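Local coordinates for protein aryl acylamidase (bacterium CSBL00001, PDB 4YJI) that probably hydrolyses the amide bond of aryl acylamides and binds N-(4-hydroxyphenyl)acetamide in its pocket, at residues A[24-29]-A[62-67]; A[84-89]-A[131-136]; A[196-201]-A[442-447]. The protein carries 1 engineered substitution. All coordinates share one frame; numbering follows the deposited sequence.

Contact 1 (A[24-29]-A[62-67]); sequences QISPRE and ALERRI
Glu64 reaches from helix 53-68 to the first turn of helix 27-45, where its two carboxylate oxygens are divided between Ser26 and Arg28. Ser26 OG donates to Glu64 OE1 over 2.6 Å, approaching on the anti side of that oxygen and 31° out of the carboxylate plane. The other oxygen, Glu64 OE2, accepts the hydrogen bond from Arg28 NE at 3.1 Å, which makes the pair a salt bridge. This N-H points almost straight at its acceptor (162°), and the oxygen lies close to the guanidinium plane, although the carboxylate itself is turned steeply and receives the donor from above. Glu64 gets there because CG stands anti to the backbone N (chi1 179°) and the chain runs on extended.

The polar group coincides with a helix start. Ser26 is the N-cap of helix 27-45: its OG accepts from Arg28 N at 3.0 Å, while Ser26 N donates to Glu29 OE2 at 2.8 Å, which completes a capping box. The serine hydroxyl therefore accepts from its own helix and donates to the neighbouring one, and with both roles filled its rotation should be well fixed.

Apolar packing is centred on Pro27, whose ring points at helix 53-68. Its CG lies 3.8 Å from Leu63 CG, the two side chains crossing at roughly a right angle, and 3.9 Å from Ile67 CD1. Ala60, on the same helix, also touches the ring, while Ile67 in turn packs on Val20 of helix 13-21, so three N-terminal helices meet near the proline.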
loop_
_atom_site.group_PDB
_atom_site.type_symbol
_atom_site.label_atom_id
_atom_site.label_comp_id
_atom_site.label_asym_id
_atom_site.label_seq_id
_atom_site.Cartn_x
_atom_site.Cartn_y
_atom_site.Cartn_z
ATOM N N GLN A 24 -28.965 -1.339 12.665
ATOM C CA GLN A 24 -29.714 -1.344 11.411
ATOM C C GLN A 24 -29.404 -2.577 10.575
ATOM O O GLN A 24 -30.225 -3.025 9.777
ATOM C CB GLN A 24 -29.411 -0.095 10.593
ATOM C CG GLN A 24 -30.025 1.170 11.127
ATOM C CD GLN A 24 -29.680 2.350 10.250
ATOM O OE1 GLN A 24 -30.096 2.416 9.094
ATOM N NE2 GLN A 24 -28.888 3.273 10.785
ATOM N N ILE A 25 -28.202 -3.108 10.746
ATOM C CA ILE A 25 -27.785 -4.305 10.032
ATOM C C ILE A 25 -26.928 -5.159 10.974
ATOM O O ILE A 25 -26.145 -4.629 11.767
ATOM C CB ILE A 25 -27.000 -3.960 8.739
ATOM C CG1 ILE A 25 -26.777 -5.219 7.903
ATOM C CG2 ILE A 25 -25.670 -3.273 9.061
ATOM C CD1 ILE A 25 -26.153 -4.962 6.535
ATOM N N SER A 26 -27.108 -6.474 10.908
ATOM C CA SER A 26 -26.284 -7.396 11.683
ATOM C C SER A 26 -24.923 -7.612 11.034
ATOM O O SER A 26 -24.827 -7.635 9.816
ATOM C CB SER A 26 -26.982 -8.748 11.819
ATOM O OG SER A 26 -26.113 -9.698 12.419
ATOM N N PRO A 27 -23.871 -7.812 11.853
ATOM C CA PRO A 27 -22.558 -8.245 11.353
ATOM C C PRO A 27 -22.690 -9.476 10.455
ATOM O O PRO A 27 -21.946 -9.615 9.491
ATOM C CB PRO A 27 -21.784 -8.589 12.631
ATOM C CG PRO A 27 -22.425 -7.803 13.689
ATOM C CD PRO A 27 -23.870 -7.614 13.312
ATOM N N ARG A 28 -23.637 -10.358 10.772
ATOM C CA ARG A 28 -23.909 -11.521 9.927
ATOM C C ARG A 28 -24.236 -11.142 8.487
ATOM O O ARG A 28 -23.756 -11.781 7.544
ATOM C CB ARG A 28 -25.073 -12.329 10.486
ATOM C CG ARG A 28 -24.821 -13.003 11.816
ATOM C CD ARG A 28 -25.958 -13.989 12.026
ATOM N NE ARG A 28 -26.013 -14.583 13.357
ATOM C CZ ARG A 28 -25.511 -15.777 13.651
ATOM N NH1 ARG A 28 -24.875 -16.479 12.712
ATOM N NH2 ARG A 28 -25.641 -16.270 14.880
ATOM N N GLU A 29 -25.073 -10.117 8.325
ATOM C CA GLU A 29 -25.497 -9.686 6.998
ATOM C C GLU A 29 -24.357 -8.957 6.286
ATOM O O GLU A 29 -24.202 -9.074 5.070
ATOM C CB GLU A 29 -26.735 -8.763 7.050
ATOM C CG GLU A 29 -27.828 -9.119 8.045
ATOM C CD GLU A 29 -28.804 -7.952 8.265
ATOM O OE1 GLU A 29 -29.180 -7.303 7.259
ATOM O OE2 GLU A 29 -29.179 -7.673 9.426
ATOM N N ALA A 62 -20.400 -13.882 17.000
ATOM C CA ALA A 62 -19.963 -13.426 18.311
ATOM C C ALA A 62 -20.133 -11.911 18.462
ATOM O O ALA A 62 -20.554 -11.430 19.507
ATOM C CB ALA A 62 -18.511 -13.832 18.549
ATOM N N LEU A 63 -19.793 -11.162 17.418
ATOM C CA LEU A 63 -19.972 -9.706 17.451
ATOM C C LEU A 63 -21.451 -9.358 17.600
ATOM O O LEU A 63 -21.832 -8.473 18.387
ATOM C CB LEU A 63 -19.401 -9.076 16.182
ATOM C CG LEU A 63 -19.508 -7.554 16.093
ATOM C CD1 LEU A 63 -18.884 -6.903 17.320
ATOM C CD2 LEU A 63 -18.842 -7.065 14.812
ATOM N N GLU A 64 -22.292 -10.065 16.848
ATOM C CA GLU A 64 -23.728 -9.837 16.931
ATOM C C GLU A 64 -24.238 -10.045 18.360
ATOM O O GLU A 64 -25.017 -9.234 18.870
ATOM C CB GLU A 64 -24.477 -10.753 15.972
ATOM C CG GLU A 64 -25.983 -10.584 16.029
ATOM C CD GLU A 64 -26.710 -11.656 15.254
ATOM O OE1 GLU A 64 -27.221 -11.344 14.153
ATOM O OE2 GLU A 64 -26.774 -12.808 15.749
ATOM N N ARG A 65 -23.777 -11.110 19.011
ATOM C CA ARG A 65 -24.211 -11.390 20.385
ATOM C C ARG A 65 -23.829 -10.251 21.321
ATOM O O ARG A 65 -24.636 -9.813 22.143
ATOM C CB ARG A 65 -23.616 -12.704 20.899
ATOM C CG ARG A 65 -24.229 -13.148 22.238
ATOM C CD ARG A 65 -23.375 -14.193 22.972
ATOM N NE ARG A 65 -22.042 -13.688 23.275
ATOM C CZ ARG A 65 -21.775 -12.838 24.261
ATOM N NH1 ARG A 65 -22.754 -12.413 25.050
ATOM N NH2 ARG A 65 -20.534 -12.410 24.461
ATOM N N ARG A 66 -22.599 -9.766 21.191
ATOM C CA ARG A 66 -22.129 -8.685 22.040
ATOM C C ARG A 66 -22.930 -7.405 21.825
ATOM O O ARG A 66 -23.235 -6.686 22.782
ATOM C CB ARG A 66 -20.637 -8.421 21.805
ATOM C CG ARG A 66 -19.727 -9.413 22.533
ATOM C CD ARG A 66 -18.268 -9.008 22.446
ATOM N NE ARG A 66 -17.654 -9.416 21.188
ATOM C CZ ARG A 66 -17.006 -8.600 20.359
ATOM N NH1 ARG A 66 -16.879 -7.305 20.648
ATOM N NH2 ARG A 66 -16.470 -9.082 19.239
ATOM N N ILE A 67 -23.271 -7.121 20.574
ATOM C CA ILE A 67 -24.077 -5.940 20.265
ATOM C C ILE A 67 -25.482 -6.056 20.873
ATOM O O ILE A 67 -25.989 -5.102 21.478
ATOM C CB ILE A 67 -24.191 -5.724 18.748
ATOM C CG1 ILE A 67 -22.837 -5.306 18.171
ATOM C CG2 ILE A 67 -25.247 -4.646 18.427
ATOM C CD1 ILE A 67 -22.804 -5.322 16.667
#

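Contact 2 (A[84-89]-A[131-136]); sequences KDLFAA and TNSPVY. With TYL (N-(4-hydroxyphenyl)acetamide (tylenol)), chain C.
Lys84 and Thr131 form a parallel beta bridge at the ends of strands 80-84 and 126-131, CA to CA 4.8 Å: Thr131 bonds to the residues flanking Lys84, receiving Asp85 N at its O (3.0 Å) and pairing with Met83. Asp85 centres an inverse gamma turn, and residues 84-87 and 131-136 run 32° apart, end to end, toward the ligand pocket. This is the active-site region of an amidase signature enzyme: Lys84 NZ is hydrogen-bonded to Ser163 and Thr182, consistent with the lysine and cis-serine of the family's Ser-cisSer-Lys triad; Ala187 lies where relatives carry the nucleophilic serine and is probably the engineered residue.

Fully extended, the Lys84 chain passes Ser133, its CE 3.8 Å from Ser133 OG, which donates to Pro134 O. A water bridges the segments, giving a hydrogen to Asp85 OD2, also bonded to Thr96, and accepting from Ser133 N.

Leu86 forks between protein and ligand. Its CD1 rests against the Tyr136 backbone, while CD2 comes within 3.6 Å of C3 of the bound N-(4-hydroxyphenyl)acetamide. Tyr136 OH is anchored to Ser333. Its side chain crosses that of Phe87 at about a right angle, and Phe87 CZ meets the ring edge 3.8 Å from Tyr136 CD1.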
loop_
_atom_site.group_PDB
_atom_site.type_symbol
_atom_site.label_atom_id
_atom_site.label_comp_id
_atom_site.label_asym_id
_atom_site.label_seq_id
_atom_site.Cartn_x
_atom_site.Cartn_y
_atom_site.Cartn_z
ATOM N N LYS A 84 -3.117 -8.546 3.190
ATOM C CA LYS A 84 -2.271 -8.839 2.033
ATOM C C LYS A 84 -1.480 -10.133 2.201
ATOM O O LYS A 84 -0.907 -10.378 3.261
ATOM C CB LYS A 84 -1.315 -7.669 1.815
ATOM C CG LYS A 84 -0.320 -7.827 0.678
ATOM C CD LYS A 84 0.556 -6.573 0.615
ATOM C CE LYS A 84 1.596 -6.670 -0.480
ATOM N NZ LYS A 84 2.435 -5.421 -0.510
ATOM N N ASP A 85 -1.414 -10.936 1.141
ATOM C CA ASP A 85 -0.635 -12.177 1.162
ATOM C C ASP A 85 0.852 -11.925 0.840
ATOM O O ASP A 85 1.362 -12.369 -0.185
ATOM C CB ASP A 85 -1.234 -13.179 0.173
ATOM C CG ASP A 85 -0.500 -14.513 0.167
ATOM O OD1 ASP A 85 0.178 -14.834 1.178
ATOM O OD2 ASP A 85 -0.610 -15.236 -0.857
ATOM N N LEU A 86 1.534 -11.193 1.712
ATOM C CA LEU A 86 2.970 -10.991 1.592
ATOM C C LEU A 86 3.560 -10.921 2.993
ATOM O O LEU A 86 3.330 -9.952 3.722
ATOM C CB LEU A 86 3.293 -9.717 0.794
ATOM C CG LEU A 86 4.782 -9.382 0.684
ATOM C CD1 LEU A 86 5.550 -10.549 0.082
ATOM C CD2 LEU A 86 5.001 -8.111 -0.141
ATOM N N PHE A 87 4.319 -11.957 3.355
ATOM C CA PHE A 87 4.758 -12.181 4.734
ATOM C C PHE A 87 3.563 -12.118 5.690
ATOM O O PHE A 87 3.684 -11.663 6.823
ATOM C CB PHE A 87 5.833 -11.176 5.146
ATOM C CG PHE A 87 7.114 -11.308 4.357
ATOM C CD1 PHE A 87 7.981 -12.364 4.592
ATOM C CD2 PHE A 87 7.434 -10.385 3.374
ATOM C CE1 PHE A 87 9.160 -12.494 3.863
ATOM C CE2 PHE A 87 8.609 -10.509 2.636
ATOM C CZ PHE A 87 9.472 -11.566 2.885
ATOM N N ALA A 88 2.413 -12.571 5.204
ATOM C CA ALA A 88 1.207 -12.667 6.012
ATOM C C ALA A 88 1.430 -13.578 7.204
ATOM O O ALA A 88 1.938 -14.691 7.052
ATOM C CB ALA A 88 0.040 -13.188 5.169
ATOM N N ALA A 89 1.052 -13.114 8.390
ATOM C CA ALA A 89 1.031 -14.004 9.544
ATOM C C ALA A 89 -0.302 -13.862 10.268
ATOM O O ALA A 89 -0.630 -12.801 10.805
ATOM C CB ALA A 89 2.192 -13.712 10.481
ATOM N N THR A 131 -5.377 -10.932 0.006
ATOM C CA THR A 131 -5.319 -10.363 -1.332
ATOM C C THR A 131 -3.982 -10.642 -2.028
ATOM O O THR A 131 -2.951 -10.863 -1.378
ATOM C CB THR A 131 -5.556 -8.839 -1.286
ATOM O OG1 THR A 131 -4.633 -8.240 -0.370
ATOM C CG2 THR A 131 -6.988 -8.533 -0.827
ATOM N N ASN A 132 -4.024 -10.634 -3.357
ATOM C CA ASN A 132 -2.882 -10.983 -4.201
ATOM C C ASN A 132 -1.732 -9.972 -4.167
ATOM O O ASN A 132 -1.951 -8.764 -4.060
ATOM C CB ASN A 132 -3.373 -11.150 -5.644
ATOM C CG ASN A 132 -2.448 -12.001 -6.501
ATOM O OD1 ASN A 132 -1.688 -12.825 -6.002
ATOM N ND2 ASN A 132 -2.532 -11.808 -7.813
ATOM N N SER A 133 -0.518 -10.499 -4.306
ATOM C CA SER A 133 0.731 -9.739 -4.349
ATOM C C SER A 133 1.703 -10.447 -5.311
ATOM O O SER A 133 1.613 -11.663 -5.491
ATOM C CB SER A 133 1.333 -9.637 -2.940
ATOM O OG SER A 133 2.710 -9.286 -2.980
ATOM N N PRO A 134 2.638 -9.702 -5.933
ATOM C CA PRO A 134 3.700 -10.375 -6.689
ATOM C C PRO A 134 4.685 -11.063 -5.761
ATOM O O PRO A 134 4.742 -10.720 -4.577
ATOM C CB PRO A 134 4.385 -9.229 -7.427
ATOM C CG PRO A 134 4.217 -8.065 -6.488
ATOM C CD PRO A 134 2.796 -8.242 -5.963
ATOM N N VAL A 135 5.473 -11.992 -6.295
ATOM C CA VAL A 135 6.424 -12.766 -5.494
ATOM C C VAL A 135 7.404 -11.890 -4.716
ATOM O O VAL A 135 8.081 -11.035 -5.294
ATOM C CB VAL A 135 7.224 -13.746 -6.386
ATOM C CG1 VAL A 135 8.323 -14.447 -5.588
ATOM C CG2 VAL A 135 6.283 -14.767 -7.034
ATOM N N TYR A 136 7.450 -12.099 -3.398
ATOM C CA TYR A 136 8.308 -11.335 -2.485
ATOM C C TYR A 136 8.118 -9.819 -2.569
ATOM O O TYR A 136 8.987 -9.056 -2.140
ATOM C CB TYR A 136 9.786 -11.674 -2.722
ATOM C CG TYR A 136 10.255 -12.898 -1.971
ATOM C CD1 TYR A 136 10.302 -12.901 -0.580
ATOM C CD2 TYR A 136 10.663 -14.052 -2.641
ATOM C CE1 TYR A 136 10.740 -14.016 0.127
ATOM C CE2 TYR A 136 11.100 -15.180 -1.936
ATOM C CZ TYR A 136 11.133 -15.149 -0.552
ATOM O OH TYR A 136 11.556 -16.243 0.176
HETATM C C1 TYL C . 7.454 -4.668 -1.109
HETATM C C2 TYL C . 6.462 -4.600 -0.137
HETATM C C3 TYL C . 6.683 -5.185 1.103
HETATM C C4 TYL C . 7.885 -5.835 1.352
HETATM C C5 TYL C . 8.869 -5.909 0.376
HETATM C C6 TYL C . 8.654 -5.328 -0.865
HETATM N N TYL C . 7.254 -4.093 -2.378
HETATM C C TYL C . 6.874 -2.774 -2.578
HETATM C CM TYL C . 6.700 -2.338 -4.016
HETATM O O4 TYL C . 8.115 -6.432 2.608
HETATM O O TYL C . 6.695 -2.009 -1.642
HETATM O O HOH W 1 -0.396 -13.531 -3.275
#

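Contact 3 (A[196-201]-A[442-447]); sequences NTYGFQ and PSASVP
Tyr198 lays its ring across to the facing strand and meets Ala444 and Val446. Val446 CG2 comes to the ring edge, in plane, 3.5 Å from Tyr198 CE1, whereas Ala444 CB sits obliquely against the hydroxyl end, 3.4 Å from Tyr198 OH. With CG anti to the backbone N (chi1 -179°), the ring is carried across to these two residues, and its hydroxyl is held by Ser474. Phe200 approaches Ala444 CB from further along the strand, through CD1 at 3.9 Å, so the small alanine is flanked by two aromatic rings.

On the opposite face of the sheet from Phe200 and Ala444, Gln201 bends at chi2 (-107°) to turn its amide toward Ser443. Ser443 OG donates to Gln201 OE1 at 2.7 Å, from well above the carbonyl plane; Thr436 also binds this oxygen, and NE2 is tied to His441 O. A leucine in its place would probably leave the buried Ser443 hydroxyl without its acceptor and His441 O without this donor.

A water joins Thr197 O to Ser445 OG, which also bonds Thr399, and Pro447 CB lies 3.3 Å from Asn196 OD1, while Asn196 ND2 is held by Trp483 O. The two strands run antiparallel (173°), Gly199-Ser445 and Gln201-Ser443 being hydrogen-bonded pairs on either side of non-hydrogen-bonded Phe200-Ala444. They lie in the central mixed sheet of the amidase signature fold, its Phe200-Ala444 face covered by helix 467-480.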
loop_
_atom_site.group_PDB
_atom_site.type_symbol
_atom_site.label_atom_id
_atom_site.label_comp_id
_atom_site.label_asym_id
_atom_site.label_seq_id
_atom_site.Cartn_x
_atom_site.Cartn_y
_atom_site.Cartn_z
ATOM N N ASN A 196 -7.395 4.941 -8.351
ATOM C CA ASN A 196 -8.256 6.029 -7.861
ATOM C C ASN A 196 -8.612 5.833 -6.393
ATOM O O ASN A 196 -9.723 6.149 -5.965
ATOM C CB ASN A 196 -9.548 6.139 -8.710
ATOM C CG ASN A 196 -10.267 7.478 -8.541
ATOM O OD1 ASN A 196 -9.706 8.531 -8.844
ATOM N ND2 ASN A 196 -11.514 7.437 -8.069
ATOM N N THR A 197 -7.671 5.312 -5.618
ATOM C CA THR A 197 -7.927 5.151 -4.184
ATOM C C THR A 197 -6.878 5.887 -3.371
ATOM O O THR A 197 -5.864 6.345 -3.900
ATOM C CB THR A 197 -7.981 3.662 -3.767
ATOM O OG1 THR A 197 -6.827 2.961 -4.235
ATOM C CG2 THR A 197 -9.245 2.998 -4.332
ATOM N N TYR A 198 -7.134 6.000 -2.075
ATOM C CA TYR A 198 -6.267 6.740 -1.174
ATOM C C TYR A 198 -5.391 5.766 -0.404
ATOM O O TYR A 198 -5.909 4.887 0.303
ATOM C CB TYR A 198 -7.121 7.577 -0.231
ATOM C CG TYR A 198 -6.355 8.423 0.747
ATOM C CD1 TYR A 198 -5.693 9.566 0.326
ATOM C CD2 TYR A 198 -6.310 8.083 2.099
ATOM C CE1 TYR A 198 -4.997 10.357 1.212
ATOM C CE2 TYR A 198 -5.611 8.865 3.004
ATOM C CZ TYR A 198 -4.950 9.993 2.557
ATOM O OH TYR A 198 -4.261 10.776 3.444
ATOM N N GLY A 199 -4.076 5.892 -0.560
ATOM C CA GLY A 199 -3.159 4.974 0.102
ATOM C C GLY A 199 -2.307 5.729 1.098
ATOM O O GLY A 199 -1.577 6.636 0.700
ATOM N N PHE A 200 -2.396 5.361 2.383
ATOM C CA PHE A 200 -1.699 6.100 3.438
ATOM C C PHE A 200 -0.507 5.317 3.986
ATOM O O PHE A 200 -0.655 4.237 4.569
ATOM C CB PHE A 200 -2.659 6.468 4.590
ATOM C CG PHE A 200 -2.068 7.452 5.558
ATOM C CD1 PHE A 200 -2.167 8.816 5.324
ATOM C CD2 PHE A 200 -1.363 7.014 6.669
ATOM C CE1 PHE A 200 -1.589 9.732 6.194
ATOM C CE2 PHE A 200 -0.782 7.913 7.545
ATOM C CZ PHE A 200 -0.902 9.281 7.310
ATOM N N GLN A 201 0.681 5.876 3.790
ATOM C CA GLN A 201 1.923 5.282 4.282
ATOM C C GLN A 201 2.415 6.098 5.484
ATOM O O GLN A 201 2.884 7.235 5.336
ATOM C CB GLN A 201 2.964 5.227 3.143
ATOM C CG GLN A 201 4.386 4.821 3.553
ATOM C CD GLN A 201 5.344 6.007 3.544
ATOM O OE1 GLN A 201 5.529 6.664 2.506
ATOM N NE2 GLN A 201 5.934 6.308 4.699
ATOM N N PRO A 442 6.266 10.310 6.284
ATOM C CA PRO A 442 4.914 9.842 5.977
ATOM C C PRO A 442 4.480 10.393 4.618
ATOM O O PRO A 442 4.884 11.498 4.252
ATOM C CB PRO A 442 4.072 10.445 7.106
ATOM C CG PRO A 442 4.795 11.755 7.415
ATOM C CD PRO A 442 6.272 11.410 7.262
ATOM N N SER A 443 3.682 9.636 3.880
ATOM C CA SER A 443 3.134 10.154 2.633
ATOM C C SER A 443 1.853 9.422 2.265
ATOM O O SER A 443 1.594 8.300 2.736
ATOM C CB SER A 443 4.165 10.044 1.497
ATOM O OG SER A 443 4.370 8.696 1.160
ATOM N N ALA A 444 1.036 10.070 1.443
ATOM C CA ALA A 444 -0.197 9.457 0.966
ATOM C C ALA A 444 -0.372 9.706 -0.519
ATOM O O ALA A 444 -0.075 10.796 -1.001
ATOM C CB ALA A 444 -1.397 10.000 1.725
ATOM N N SER A 445 -0.844 8.697 -1.243
ATOM C CA SER A 445 -1.240 8.918 -2.628
ATOM C C SER A 445 -2.712 9.319 -2.693
ATOM O O SER A 445 -3.601 8.589 -2.213
ATOM C CB SER A 445 -0.985 7.686 -3.489
ATOM O OG SER A 445 -1.330 7.975 -4.843
ATOM N N VAL A 446 -2.950 10.489 -3.273
ATOM C CA VAL A 446 -4.288 11.056 -3.430
ATOM C C VAL A 446 -4.702 11.031 -4.905
ATOM O O VAL A 446 -3.920 11.411 -5.768
ATOM C CB VAL A 446 -4.341 12.500 -2.918
ATOM C CG1 VAL A 446 -5.660 13.107 -3.239
ATOM C CG2 VAL A 446 -4.086 12.560 -1.416
ATOM N N PRO A 447 -5.917 10.544 -5.199
ATOM C CA PRO A 447 -6.352 10.496 -6.601
ATOM C C PRO A 447 -6.386 11.890 -7.206
ATOM O O PRO A 447 -7.028 12.773 -6.638
ATOM C CB PRO A 447 -7.747 9.880 -6.510
ATOM C CG PRO A 447 -7.677 9.019 -5.251
ATOM C CD PRO A 447 -6.838 9.821 -4.304
HETATM O O HOH W 2 -4.119 7.888 -5.453
#

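In the fold
The three contacts follow one another along the chain, each closing before the next opens, and none touches another. Contact 1 is peripheral, its centre 30 Å from that of the chain, and joins the N-terminal helices 27-45 and 53-68, remote from the ligand. Contact 2, about 30 Å from it between centres, sits where two parallel strands of the small three-stranded sheet run out into the ligand pocket. Contact 3, about 20 Å from contact 2 between centres, pairs segments 241 residues apart at their closest ends. Its large mixed sheet also contains strand 178-183, which carries the pocket residues Thr182 and Asp183, and the Gln201 side chain is about 9 Å from the ligand.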